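Long-range contacts in galactan 1,3-beta-galactosidase (Phanerochaete chrysosporium, PDB 7BYS), which probably releases galactose from beta-1,3-galactan chains as a family 43 exo-glycosidase with an attached carbohydrate-binding module: residues A[208-213]-A[238-243]; A[242-247]-A[256-261]; A[184-189]-A[202-207]. All coordinates share one frame; numbering follows the deposited sequence. Where two conformers were deposited one is given.

Contact 1. Residues A[208-213]-A[238-243]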
ATOM      1  N   TRP A 208     -13.586  -0.469   3.400  1.00 21.25           N
ATOM      2  CA  TRP A 208     -12.275  -0.773   3.958  1.00 18.59           C
ATOM      3  C   TRP A 208     -11.695  -2.068   3.402  1.00 15.62           C
ATOM      4  O   TRP A 208     -10.470  -2.241   3.419  1.00 15.99           O
ATOM      5  CB  TRP A 208     -12.381  -0.933   5.476  0.53 25.21           C
ATOM      6  CG  TRP A 208     -12.405   0.337   6.277  0.53 29.11           C
ATOM      7  CD1 TRP A 208     -13.365   0.721   7.171  0.53 28.54           C
ATOM      8  CD2 TRP A 208     -11.412   1.370   6.288  0.53 28.44           C
ATOM      9  NE1 TRP A 208     -13.038   1.935   7.722  0.53 25.45           N
ATOM     10  CE2 TRP A 208     -11.844   2.354   7.197  0.53 25.59           C
ATOM     11  CE3 TRP A 208     -10.207   1.562   5.608  0.53 26.36           C
ATOM     12  CZ2 TRP A 208     -11.112   3.514   7.445  0.53 27.80           C
ATOM     13  CZ3 TRP A 208      -9.481   2.714   5.857  0.53 25.53           C
ATOM     14  CH2 TRP A 208      -9.936   3.674   6.766  0.53 25.47           C
ATOM     15  N   ALA A 209     -12.537  -2.990   2.938  1.00 14.29           N
ATOM     16  CA  ALA A 209     -12.038  -4.296   2.535  1.00 13.06           C
ATOM     17  C   ALA A 209     -11.267  -4.168   1.225  1.00 10.81           C
ATOM     18  O   ALA A 209     -11.649  -3.378   0.360  1.00 11.35           O
ATOM     19  CB  ALA A 209     -13.193  -5.272   2.342  1.00 13.29           C
ATOM     20  N   PRO A 210     -10.184  -4.922   1.055  1.00 10.35           N
ATOM     21  CA  PRO A 210      -9.453  -4.881  -0.216  1.00  9.78           C
ATOM     22  C   PRO A 210     -10.277  -5.540  -1.309  1.00 12.11           C
ATOM     23  O   PRO A 210     -11.148  -6.372  -1.049  1.00 10.70           O
ATOM     24  CB  PRO A 210      -8.196  -5.708   0.083  1.00 10.02           C
ATOM     25  CG  PRO A 210      -8.681  -6.703   1.094  1.00 10.85           C
ATOM     26  CD  PRO A 210      -9.628  -5.926   1.979  1.00 10.13           C
ATOM     27  N   ASN A 211      -9.993  -5.152  -2.551  1.00  9.20           N
ATOM     28  CA  ASN A 211     -10.624  -5.787  -3.702  1.00  9.04           C
ATOM     29  C   ASN A 211      -9.600  -5.877  -4.832  1.00  8.59           C
ATOM     30  O   ASN A 211      -8.521  -5.275  -4.730  1.00  8.53           O
ATOM     31  CB  ASN A 211     -11.906  -5.053  -4.125  1.00 10.40           C
ATOM     32  CG  ASN A 211     -11.659  -3.608  -4.515  1.00 11.13           C
ATOM     33  OD1 ASN A 211     -11.048  -3.327  -5.545  1.00 11.18           O
ATOM     34  ND2 ASN A 211     -12.123  -2.685  -3.681  1.00 10.39           N
ATOM     35  N   PRO A 212      -9.872  -6.635  -5.908  1.00  8.58           N
ATOM     36  CA  PRO A 212      -8.903  -6.718  -7.011  1.00 10.80           C
ATOM     37  C   PRO A 212      -8.764  -5.382  -7.726  1.00  9.65           C
ATOM     38  O   PRO A 212      -9.705  -4.913  -8.376  1.00 10.28           O
ATOM     39  CB  PRO A 212      -9.513  -7.788  -7.931  1.00 10.78           C
ATOM     40  CG  PRO A 212     -10.399  -8.593  -7.032  1.00 10.85           C
ATOM     41  CD  PRO A 212     -10.977  -7.598  -6.076  1.00  8.93           C
ATOM     42  N   ASN A 213      -7.589  -4.766  -7.612  1.00  7.80           N
ATOM     43  CA  ASN A 213      -7.341  -3.490  -8.265  1.00  7.32           C
ATOM     44  C   ASN A 213      -7.072  -3.707  -9.755  1.00  7.61           C
ATOM     45  O   ASN A 213      -6.643  -4.784 -10.186  1.00 10.09           O
ATOM     46  CB  ASN A 213      -6.166  -2.763  -7.600  1.00  8.39           C
ATOM     47  CG  ASN A 213      -6.541  -2.077  -6.281  1.00  8.40           C
ATOM     48  OD1 ASN A 213      -5.890  -1.112  -5.882  1.00  9.64           O
ATOM     49  ND2 ASN A 213      -7.553  -2.585  -5.588  1.00  8.45           N
ATOM     50  N   THR A 238      -5.590  -7.868  -4.530  1.00  8.72           N
ATOM     51  CA  THR A 238      -4.371  -7.070  -4.668  1.00  8.85           C
ATOM     52  C   THR A 238      -3.368  -7.414  -3.575  1.00  8.56           C
ATOM     53  O   THR A 238      -2.719  -6.538  -2.998  1.00  9.50           O
ATOM     54  CB  THR A 238      -4.643  -5.564  -4.752  1.00  7.56           C
ATOM     55  OG1 THR A 238      -5.860  -5.336  -5.471  1.00  8.66           O
ATOM     56  CG2 THR A 238      -3.528  -4.866  -5.526  1.00 10.64           C
ATOM     57  N   TRP A 239      -3.217  -8.711  -3.304  1.00  9.00           N
ATOM     58  CA  TRP A 239      -2.336  -9.155  -2.226  1.00  8.87           C
ATOM     59  C   TRP A 239      -2.680  -8.433  -0.925  1.00  8.93           C
ATOM     60  O   TRP A 239      -1.804  -8.004  -0.167  1.00 10.41           O
ATOM     61  CB  TRP A 239      -0.858  -8.992  -2.610  1.00  8.67           C
ATOM     62  CG  TRP A 239      -0.470  -9.865  -3.775  1.00 10.33           C
ATOM     63  CD1 TRP A 239      -0.234  -9.465  -5.056  1.00 10.99           C
ATOM     64  CD2 TRP A 239      -0.331 -11.293  -3.765  1.00  9.91           C
ATOM     65  NE1 TRP A 239       0.071 -10.551  -5.838  1.00 11.01           N
ATOM     66  CE2 TRP A 239       0.032 -11.684  -5.069  1.00 10.60           C
ATOM     67  CE3 TRP A 239      -0.439 -12.272  -2.771  1.00 11.35           C
ATOM     68  CZ2 TRP A 239       0.262 -13.019  -5.419  1.00 11.79           C
ATOM     69  CZ3 TRP A 239      -0.199 -13.601  -3.115  1.00 12.24           C
ATOM     70  CH2 TRP A 239       0.151 -13.958  -4.427  1.00 13.26           C
ATOM     71  N   TYR A 240      -3.985  -8.304  -0.675  1.00  7.35           N
ATOM     72  CA  TYR A 240      -4.542  -7.556   0.457  1.00  7.64           C
ATOM     73  C   TYR A 240      -3.976  -6.131   0.537  1.00  8.15           C
ATOM     74  O   TYR A 240      -3.172  -5.783   1.411  1.00  8.49           O
ATOM     75  CB  TYR A 240      -4.380  -8.324   1.773  1.00  8.80           C
ATOM     76  CG  TYR A 240      -5.346  -7.912   2.862  1.00  8.64           C
ATOM     77  CD1 TYR A 240      -5.781  -6.593   3.011  1.00 11.71           C
ATOM     78  CD2 TYR A 240      -5.828  -8.860   3.753  1.00 10.11           C
ATOM     79  CE1 TYR A 240      -6.683  -6.240   4.032  1.00  9.86           C
ATOM     80  CE2 TYR A 240      -6.706  -8.529   4.738  1.00 11.19           C
ATOM     81  CZ  TYR A 240      -7.128  -7.238   4.889  1.00  9.25           C
ATOM     82  OH  TYR A 240      -8.012  -6.968   5.893  1.00 11.57           O
ATOM     83  N   SER A 241      -4.439  -5.295  -0.392  1.00  7.97           N
ATOM     84  CA  SER A 241      -4.015  -3.901  -0.405  1.00  8.25           C
ATOM     85  C   SER A 241      -4.969  -3.098  -1.271  1.00  7.54           C
ATOM     86  O   SER A 241      -5.864  -3.640  -1.929  1.00  8.51           O
ATOM     87  CB  SER A 241      -2.560  -3.764  -0.872  1.00 12.64           C
ATOM     88  OG  SER A 241      -2.461  -3.911  -2.279  1.00  9.60           O
ATOM     89  N   GLN A 242      -4.759  -1.784  -1.255  1.00  8.24           N
ATOM     90  CA  GLN A 242      -5.514  -0.842  -2.069  1.00  8.02           C
ATOM     91  C   GLN A 242      -4.544   0.205  -2.586  1.00  8.33           C
ATOM     92  O   GLN A 242      -3.725   0.726  -1.819  1.00  8.16           O
ATOM     93  CB  GLN A 242      -6.605  -0.152  -1.250  1.00  7.66           C
ATOM     94  CG  GLN A 242      -7.496   0.746  -2.099  1.00  8.72           C
ATOM     95  CD  GLN A 242      -8.553   1.459  -1.292  1.00  8.83           C
ATOM     96  OE1 GLN A 242      -8.358   1.763  -0.119  1.00 10.64           O
ATOM     97  NE2 GLN A 242      -9.700   1.721  -1.919  1.00  9.40           N
ATOM     98  N   ASN A 243      -4.646   0.511  -3.880  1.00  8.05           N
ATOM     99  CA  ASN A 243      -3.738   1.455  -4.520  1.00  6.70           C
ATOM    100  C   ASN A 243      -3.673   2.772  -3.756  1.00  6.82           C
ATOM    101  O   ASN A 243      -4.680   3.263  -3.236  1.00  7.65           O
ATOM    102  CB  ASN A 243      -4.235   1.731  -5.937  1.00  7.10           C
ATOM    103  CG  ASN A 243      -3.203   2.439  -6.777  1.00  6.80           C
ATOM    104  OD1 ASN A 243      -2.051   2.023  -6.832  1.00  8.81           O
ATOM    105  ND2 ASN A 243      -3.608   3.504  -7.450  1.00  7.38           N
TER
HETATM  106  O   HOH W   1      -8.379  -2.657  -2.764  1.00  8.56           O
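T238 sets its OG1 anti to its own carbonyl carbon and N213 does the same with CG (chi1 -78°), so both polar ends are turned to the other segment. Y240 takes the other choice, CG anti to the backbone N (chi1 -158°), and its ring swings back under P210 although its CB starts out away from the loop.

The hydroxyl comes first. T238 OG1 donates to N211 O at 2.8 Å, lying in the carbonyl plane on a lone pair. The N213 side chain crosses T238 at about a right angle and splits its amide between two jobs. N243 N donates its N-H to N213 OD1 at 2.9 Å, moderately bent at 149°, which ties the start of the strand to the loop. N213 ND2 donates to a water at 2.9 Å and makes a weak, bent bond to N211 O. That same water accepts from N211 N at 3.0 Å and donates to S241 O at 2.8 Å, so three groups hold it and it links the two segments.

The apolar part is P210 against Y240. P210 CG sits over one face of the ring, 3.8 Å from the Y240 centroid and offset toward the CD1-CE1 side, a CH-pi contact.

T238, W239 and Y240 all have left-handed backbone angles, and S241 OG donates to T238 O at 2.7 Å across this tight turn. Y240 OH goes on to D385, and N211 reaches back with its amide to H204 and S206. The loop thus follows strand 197-204, packs on the weakly bonded left-handed turn at 238-240, and is bonded to N243, near the start of strand 242-249.

Contact 2. Residues A[242-247]-A[256-261]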
ATOM      1  N   GLN A 242      -4.759  -1.784  -1.255  1.00  8.24           N
ATOM      2  CA  GLN A 242      -5.514  -0.842  -2.069  1.00  8.02           C
ATOM      3  C   GLN A 242      -4.544   0.205  -2.586  1.00  8.33           C
ATOM      4  O   GLN A 242      -3.725   0.726  -1.819  1.00  8.16           O
ATOM      5  CB  GLN A 242      -6.605  -0.152  -1.250  1.00  7.66           C
ATOM      6  CG  GLN A 242      -7.496   0.746  -2.099  1.00  8.72           C
ATOM      7  CD  GLN A 242      -8.553   1.459  -1.292  1.00  8.83           C
ATOM      8  OE1 GLN A 242      -8.358   1.763  -0.119  1.00 10.64           O
ATOM      9  NE2 GLN A 242      -9.700   1.721  -1.919  1.00  9.40           N
ATOM     10  N   ASN A 243      -4.646   0.511  -3.880  1.00  8.05           N
ATOM     11  CA  ASN A 243      -3.738   1.455  -4.520  1.00  6.70           C
ATOM     12  C   ASN A 243      -3.673   2.772  -3.756  1.00  6.82           C
ATOM     13  O   ASN A 243      -4.680   3.263  -3.236  1.00  7.65           O
ATOM     14  CB  ASN A 243      -4.235   1.731  -5.937  1.00  7.10           C
ATOM     15  CG  ASN A 243      -3.203   2.439  -6.777  1.00  6.80           C
ATOM     16  OD1 ASN A 243      -2.051   2.023  -6.832  1.00  8.81           O
ATOM     17  ND2 ASN A 243      -3.608   3.504  -7.450  1.00  7.38           N
ATOM     18  N   ALA A 244      -2.467   3.353  -3.722  1.00  7.65           N
ATOM     19  CA  ALA A 244      -2.244   4.677  -3.138  1.00  7.65           C
ATOM     20  C   ALA A 244      -1.454   5.568  -4.093  1.00  8.48           C
ATOM     21  O   ALA A 244      -1.831   6.725  -4.331  1.00  7.59           O
ATOM     22  CB  ALA A 244      -1.512   4.594  -1.800  1.00  8.44           C
ATOM     23  N   PHE A 245      -0.371   5.046  -4.671  1.00  7.33           N
ATOM     24  CA  PHE A 245       0.467   5.846  -5.556  1.00  7.02           C
ATOM     25  C   PHE A 245       1.226   4.914  -6.481  1.00  8.08           C
ATOM     26  O   PHE A 245       1.661   3.835  -6.063  1.00  8.10           O
ATOM     27  CB  PHE A 245       1.460   6.734  -4.783  1.00  7.97           C
ATOM     28  CG  PHE A 245       1.946   7.911  -5.588  1.00  7.55           C
ATOM     29  CD1 PHE A 245       1.207   9.092  -5.645  1.00  8.04           C
ATOM     30  CD2 PHE A 245       3.117   7.818  -6.331  1.00  6.92           C
ATOM     31  CE1 PHE A 245       1.639  10.167  -6.415  1.00  7.56           C
ATOM     32  CE2 PHE A 245       3.551   8.889  -7.104  1.00  9.82           C
ATOM     33  CZ  PHE A 245       2.814  10.058  -7.141  1.00  8.69           C
ATOM     34  N   ASP A 246       1.407   5.342  -7.725  1.00  7.30           N
ATOM     35  CA  ASP A 246       2.056   4.518  -8.742  1.00  7.31           C
ATOM     36  C   ASP A 246       3.232   5.323  -9.277  1.00  9.59           C
ATOM     37  O   ASP A 246       3.044   6.288 -10.025  1.00  9.91           O
ATOM     38  CB  ASP A 246       1.032   4.149  -9.799  1.00  8.65           C
ATOM     39  CG  ASP A 246      -0.218   3.607  -9.175  1.00  8.00           C
ATOM     40  OD1 ASP A 246      -0.100   2.554  -8.486  1.00  7.66           O
ATOM     41  OD2 ASP A 246      -1.278   4.255  -9.294  1.00  8.63           O
ATOM     42  N   LEU A 247       4.444   4.955  -8.842  1.00  8.07           N
ATOM     43  CA  LEU A 247       5.636   5.761  -9.098  1.00  8.83           C
ATOM     44  C   LEU A 247       6.374   5.219 -10.311  1.00  8.49           C
ATOM     45  O   LEU A 247       6.624   4.012 -10.379  1.00 10.49           O
ATOM     46  CB  LEU A 247       6.557   5.698  -7.883  1.00  8.77           C
ATOM     47  CG  LEU A 247       7.741   6.658  -7.967  1.00  7.62           C
ATOM     48  CD1 LEU A 247       7.301   8.086  -7.723  1.00 10.56           C
ATOM     49  CD2 LEU A 247       8.819   6.258  -6.955  1.00 11.88           C
ATOM     50  N   MET A 256       2.430   1.310  -5.010  1.00  7.99           N
ATOM     51  CA  MET A 256       2.438   1.635  -3.585  1.00  7.26           C
ATOM     52  C   MET A 256       1.001   1.595  -3.112  1.00  8.38           C
ATOM     53  O   MET A 256       0.180   2.403  -3.549  1.00  8.05           O
ATOM     54  CB  MET A 256       3.046   3.004  -3.302  1.00  7.95           C
ATOM     55  CG  MET A 256       4.466   3.121  -3.778  1.00  7.81           C
ATOM     56  SD  MET A 256       5.023   4.833  -3.624  1.00 10.13           S
ATOM     57  CE  MET A 256       6.787   4.635  -3.904  1.00 11.27           C
ATOM     58  N   GLY A 257       0.695   0.628  -2.247  1.00  7.00           N
ATOM     59  CA  GLY A 257      -0.635   0.466  -1.709  1.00  8.76           C
ATOM     60  C   GLY A 257      -0.642   0.510  -0.188  1.00  7.06           C
ATOM     61  O   GLY A 257       0.406   0.466   0.475  1.00  8.26           O
ATOM     62  N   ASP A 258      -1.850   0.589   0.357  1.00  7.96           N
ATOM     63  CA  ASP A 258      -2.097   0.531   1.797  1.00  7.61           C
ATOM     64  C   ASP A 258      -2.810  -0.770   2.127  1.00  8.58           C
ATOM     65  O   ASP A 258      -3.706  -1.195   1.393  1.00  8.54           O
ATOM     66  CB  ASP A 258      -3.036   1.667   2.232  1.00  9.05           C
ATOM     67  CG  ASP A 258      -2.411   3.040   2.088  1.00  8.66           C
ATOM     68  OD1 ASP A 258      -1.470   3.340   2.846  1.00  9.16           O
ATOM     69  OD2 ASP A 258      -2.869   3.807   1.221  1.00  9.10           O
ATOM     70  N   ARG A 259      -2.433  -1.394   3.247  1.00  7.17           N
ATOM     71  CA  ARG A 259      -3.228  -2.475   3.833  1.00  8.40           C
ATOM     72  C   ARG A 259      -3.943  -1.851   5.024  1.00  9.70           C
ATOM     73  O   ARG A 259      -3.356  -1.689   6.097  1.00  9.28           O
ATOM     74  CB  ARG A 259      -2.367  -3.664   4.256  1.00  9.31           C
ATOM     75  CG  ARG A 259      -3.183  -4.746   4.981  1.00  9.85           C
ATOM     76  CD  ARG A 259      -2.365  -6.011   5.198  1.00 11.59           C
ATOM     77  NE  ARG A 259      -1.987  -6.576   3.911  1.00 11.00           N
ATOM     78  CZ  ARG A 259      -0.903  -7.305   3.676  1.00  8.73           C
ATOM     79  NH1 ARG A 259      -0.035  -7.586   4.656  1.00 10.25           N
ATOM     80  NH2 ARG A 259      -0.669  -7.734   2.446  1.00 10.29           N
ATOM     81  N   TRP A 260      -5.199  -1.464   4.817  1.00 10.04           N
ATOM     82  CA  TRP A 260      -5.947  -0.763   5.851  1.00  9.73           C
ATOM     83  C   TRP A 260      -6.359  -1.739   6.938  1.00 10.59           C
ATOM     84  O   TRP A 260      -6.885  -2.823   6.654  1.00 12.13           O
ATOM     85  CB  TRP A 260      -7.197  -0.137   5.243  1.00 12.03           C
ATOM     86  CG  TRP A 260      -6.904   0.917   4.226  1.00 11.90           C
ATOM     87  CD1 TRP A 260      -7.215   0.874   2.903  1.00 11.34           C
ATOM     88  CD2 TRP A 260      -6.261   2.179   4.454  1.00 12.08           C
ATOM     89  NE1 TRP A 260      -6.788   2.020   2.282  1.00 11.52           N
ATOM     90  CE2 TRP A 260      -6.211   2.846   3.213  1.00  9.70           C
ATOM     91  CE3 TRP A 260      -5.732   2.813   5.585  1.00 11.97           C
ATOM     92  CZ2 TRP A 260      -5.645   4.111   3.063  1.00 11.35           C
ATOM     93  CZ3 TRP A 260      -5.175   4.076   5.437  1.00 12.30           C
ATOM     94  CH2 TRP A 260      -5.139   4.711   4.184  1.00 12.34           C
ATOM     95  N   ARG A 261      -6.143  -1.347   8.187  1.00 12.91           N
ATOM     96  CA  ARG A 261      -6.535  -2.162   9.334  1.00 12.02           C
ATOM     97  C   ARG A 261      -7.505  -1.329  10.162  1.00 11.63           C
ATOM     98  O   ARG A 261      -7.081  -0.578  11.052  1.00 14.34           O
ATOM     99  CB  ARG A 261      -5.302  -2.546  10.137  1.00 13.87           C
ATOM    100  CG  ARG A 261      -5.611  -3.598  11.154  1.00 17.13           C
ATOM    101  CD  ARG A 261      -4.371  -4.077  11.801  1.00 18.98           C
ATOM    102  NE  ARG A 261      -4.702  -5.072  12.808  1.00 20.14           N
ATOM    103  CZ  ARG A 261      -3.788  -5.746  13.481  1.00 22.32           C
ATOM    104  NH1 ARG A 261      -2.507  -5.518  13.234  1.00 20.84           N
ATOM    105  NH2 ARG A 261      -4.155  -6.642  14.388  1.00 27.61           N
TER
HETATM  106  O   HOH W   2      -4.984   2.956  -0.264  1.00  9.85           O
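The indole of W260 has D258 CB over one face, near the rim, and Q242 OE1 at its edge, close to the ring plane; W208 packs with it edge-to-face. The Q242 amide stands almost upright to the indole, the two planes 89° apart. W260 NE1 donates to Q242 OE1 at 2.9 Å, in the plane of the amide carbonyl, though the bond is bent (133°). Q242 gets there with CG anti to the backbone N and an extended chain. At the other end, the F245 ring has M256 SD set obliquely to it, while M256 stretches out until CE meets L247 CD2 at 4.0 Å.

Between these ends run two antiparallel strands. Q242 and D258 form a hydrogen-bonded pair, N to O in both directions. Next to it the non-hydrogen-bonded pair N243 and G257 comes close, N243 CA lying 4.3 Å from G257 CA. Then the register slips by one: A244 N and F245 N both donate to M256 O, at 2.8 and 2.9 Å, which is a classic beta bulge. M256 N returns a bond to F245 O, nearly along the C=O axis.

D258 OD2 lies 3.4 Å from A244 CB, takes a bond from G21 N, and receives one at 2.7 Å from a water that also contacts Q242 O.

N243 ND2 donates to D246 OD2 on its syn lone pair, and to A188 O as well. N243 OD1 and D246 OD1 are only 2.6 Å apart, so D246 probably carries a proton. With W260 taking the oxygen of Q242, the amide is held so that NE2 points to S203 OG, which would fix the amide of a residue that lines the galactose site in another structure of this protein.

Contact 3. Residues A[184-189]-A[202-207]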
ATOM      1  N   ALA A 184     -18.591   3.344 -13.206  1.00 13.16           N
ATOM      2  CA  ALA A 184     -17.384   2.541 -13.059  1.00 13.29           C
ATOM      3  C   ALA A 184     -17.062   2.164 -11.616  1.00 13.28           C
ATOM      4  O   ALA A 184     -16.318   1.202 -11.405  1.00 14.09           O
ATOM      5  CB  ALA A 184     -16.203   3.275 -13.688  1.00 14.61           C
ATOM      6  N   THR A 185     -17.601   2.890 -10.635  1.00 12.34           N
ATOM      7  CA  THR A 185     -17.367   2.639  -9.204  1.00 13.50           C
ATOM      8  C   THR A 185     -15.888   2.430  -8.890  1.00 12.13           C
ATOM      9  O   THR A 185     -15.490   1.457  -8.241  1.00 13.14           O
ATOM     10  CB  THR A 185     -18.234   1.502  -8.633  1.00 16.81           C
ATOM     11  OG1 THR A 185     -17.859   0.240  -9.211  1.00 18.18           O
ATOM     12  CG2 THR A 185     -19.727   1.779  -8.862  1.00 18.49           C
ATOM     13  N   LEU A 186     -15.072   3.361  -9.356  1.00 10.84           N
ATOM     14  CA  LEU A 186     -13.631   3.287  -9.163  1.00  9.80           C
ATOM     15  C   LEU A 186     -13.197   4.266  -8.088  1.00 10.60           C
ATOM     16  O   LEU A 186     -13.722   5.380  -7.991  1.00 11.43           O
ATOM     17  CB  LEU A 186     -12.882   3.597 -10.463  1.00 12.02           C
ATOM     18  CG  LEU A 186     -13.071   2.603 -11.617  1.00 10.94           C
ATOM     19  CD1 LEU A 186     -12.489   3.153 -12.895  1.00 13.42           C
ATOM     20  CD2 LEU A 186     -12.475   1.241 -11.280  1.00 13.44           C
ATOM     21  N   GLU A 187     -12.212   3.858  -7.298  1.00  9.05           N
ATOM     22  CA  GLU A 187     -11.604   4.780  -6.347  1.00 10.71           C
ATOM     23  C   GLU A 187     -10.110   4.481  -6.256  1.00  8.43           C
ATOM     24  O   GLU A 187      -9.545   3.766  -7.092  1.00  8.85           O
ATOM     25  CB  GLU A 187     -12.368   4.812  -5.019  1.00 14.94           C
ATOM     26  CG  GLU A 187     -12.320   3.515  -4.246  1.00 13.21           C
ATOM     27  CD  GLU A 187     -13.085   3.604  -2.925  1.00 17.14           C
ATOM     28  OE1 GLU A 187     -13.757   4.627  -2.674  1.00 16.30           O
ATOM     29  OE2 GLU A 187     -13.012   2.647  -2.129  1.00 20.97           O
ATOM     30  N   ALA A 188      -9.452   5.086  -5.263  1.00  8.20           N
ATOM     31  CA  ALA A 188      -8.010   4.951  -5.058  1.00  8.32           C
ATOM     32  C   ALA A 188      -7.202   5.048  -6.357  1.00  7.37           C
ATOM     33  O   ALA A 188      -6.394   4.153  -6.672  1.00  8.46           O
ATOM     34  CB  ALA A 188      -7.722   3.639  -4.321  1.00  9.63           C
ATOM     35  N   PRO A 189      -7.383   6.105  -7.145  1.00  7.21           N
ATOM     36  CA  PRO A 189      -6.726   6.164  -8.452  1.00  7.78           C
ATOM     37  C   PRO A 189      -5.275   6.614  -8.367  1.00  7.63           C
ATOM     38  O   PRO A 189      -4.852   7.297  -7.433  1.00  8.00           O
ATOM     39  CB  PRO A 189      -7.539   7.233  -9.196  1.00  7.19           C
ATOM     40  CG  PRO A 189      -7.974   8.173  -8.100  1.00  7.52           C
ATOM     41  CD  PRO A 189      -8.286   7.257  -6.936  1.00  8.60           C
ATOM     42  N   ALA A 202      -6.561   1.633 -10.252  1.00  7.95           N
ATOM     43  CA  ALA A 202      -7.650   2.023  -9.363  1.00  7.84           C
ATOM     44  C   ALA A 202      -8.240   0.783  -8.710  1.00  8.30           C
ATOM     45  O   ALA A 202      -8.115  -0.331  -9.220  1.00  9.95           O
ATOM     46  CB  ALA A 202      -8.739   2.785 -10.132  1.00  9.26           C
ATOM     47  N   SER A 203      -8.889   0.990  -7.580  1.00  8.74           N
ATOM     48  CA  SER A 203      -9.689  -0.043  -6.944  1.00  9.42           C
ATOM     49  C   SER A 203     -11.161   0.121  -7.310  1.00 10.10           C
ATOM     50  O   SER A 203     -11.587   1.128  -7.872  1.00  9.70           O
ATOM     51  CB  SER A 203      -9.490  -0.010  -5.428  1.00 11.04           C
ATOM     52  OG  SER A 203     -10.259   1.017  -4.818  1.00 10.21           O
ATOM     53  N   HIS A 204     -11.948  -0.890  -6.972  1.00 10.19           N
ATOM     54  CA  HIS A 204     -13.386  -0.697  -6.922  1.00 10.54           C
ATOM     55  C   HIS A 204     -13.789  -0.223  -5.527  1.00 12.69           C
ATOM     56  O   HIS A 204     -12.938   0.043  -4.666  1.00 11.68           O
ATOM     57  CB  HIS A 204     -14.121  -1.941  -7.411  1.00 15.83           C
ATOM     58  CG  HIS A 204     -14.214  -2.012  -8.901  1.00 14.01           C
ATOM     59  ND1 HIS A 204     -14.976  -1.131  -9.637  1.00 15.79           N
ATOM     60  CD2 HIS A 204     -13.587  -2.810  -9.795  1.00 14.95           C
ATOM     61  CE1 HIS A 204     -14.845  -1.409 -10.921  1.00 18.02           C
ATOM     62  NE2 HIS A 204     -13.999  -2.418 -11.045  1.00 16.61           N
ATOM     63  N   THR A 205     -15.098  -0.081  -5.305  1.00 14.17           N
ATOM     64  CA  THR A 205     -15.624   0.466  -4.050  1.00 16.36           C
ATOM     65  C   THR A 205     -16.098  -0.694  -3.187  1.00 18.46           C
ATOM     66  O   THR A 205     -17.182  -1.242  -3.403  1.00 23.40           O
ATOM     67  CB  THR A 205     -16.766   1.447  -4.304  1.00 16.06           C
ATOM     68  OG1 THR A 205     -17.757   0.832  -5.133  1.00 19.27           O
ATOM     69  CG2 THR A 205     -16.253   2.684  -4.999  1.00 16.61           C
ATOM     70  N   SER A 206     -15.287  -1.068  -2.204  1.00 15.82           N
ATOM     71  CA  SER A 206     -15.682  -2.089  -1.240  1.00 15.71           C
ATOM     72  C   SER A 206     -15.388  -1.631   0.185  1.00 18.07           C
ATOM     73  O   SER A 206     -15.095  -2.448   1.062  1.00 18.02           O
ATOM     74  CB  SER A 206     -15.038  -3.441  -1.549  1.00 17.01           C
ATOM     75  OG  SER A 206     -13.625  -3.364  -1.478  1.00 13.90           O
ATOM     76  N   GLY A 207     -15.472  -0.326   0.423  1.00 19.00           N
ATOM     77  CA  GLY A 207     -15.187   0.212   1.739  1.00 19.54           C
ATOM     78  C   GLY A 207     -13.753  -0.057   2.141  1.00 20.50           C
ATOM     79  O   GLY A 207     -12.815   0.085   1.347  1.00 20.42           O
TER
HETATM   80  O   HOH W   3     -17.510  -1.496  -6.919  1.00 24.78           O
HETATM   81  O   HOH W   4     -12.653   0.026  -1.506  1.00 13.87           O
HETATM   82  O   HOH W   5     -15.894   2.034  -0.930  1.00 25.06           O
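Backbone bonds come first: E187 and S203 form an antiparallel hydrogen-bonded pair, E187 N to S203 O and S203 N to E187 O both at 2.9 Å, each donor standing above the carbonyl plane it approaches. L186 CA adds a CA-H...O contact to S203 O.

The imidazole of H204 supplies the side-chain bonds. H204 ND1 donates to T185 O at 3.0 Å, again from above the carbonyl plane, and lies 3.2 Å from T185 OG1, a second bond whose direction stays open. With NE2 bonded to Q228 OE1, both nitrogens face acceptors, consistent with a protonated ring.

The apolar contact is a CH-pi one: L186 CD2 lies over one imidazole face, 3.9 Å from the H204 centroid, while its leucine runs alongside the histidine.

Water serves the carboxylate. E187 puts CG in the crowded position between N and C (chi1 66°) and extends from there past S203 OG and T205 CG2. One water links E187 OE2, at 2.7 Å, to S206 N and G207 O; another links it to G207 N. E187 OE1 lies near D137 OD2, and this closeness of like charges would tend to raise the pKa of one of them.

Such a pair within one antiparallel blade, with the chain turning a corner at A188, suits the five-bladed propeller of family 43; D137 and Q242 line the galactose site in another structure of this protein.

Contacts 1 and 2 are buried near the middle of the chain, whereas contact 3 is only partly buried and runs out to an exposed glycine. Contact 2 lies within the last propeller blade and contact 3 within the blade before it; contact 1 joins the two, its loop following strand 197-204 and its other segment leading into strand 242-249. Q242 and N243 belong to contacts 1 and 2 alike, and reach S203 and A188 of contact 3. The chemistry changes with place: a bulged strand pair with an indole-amide bond in contact 2, side-chain amide, hydroxyl and one water in contact 1, a short strand pair with imidazole and a water-bound carboxylate in contact 3.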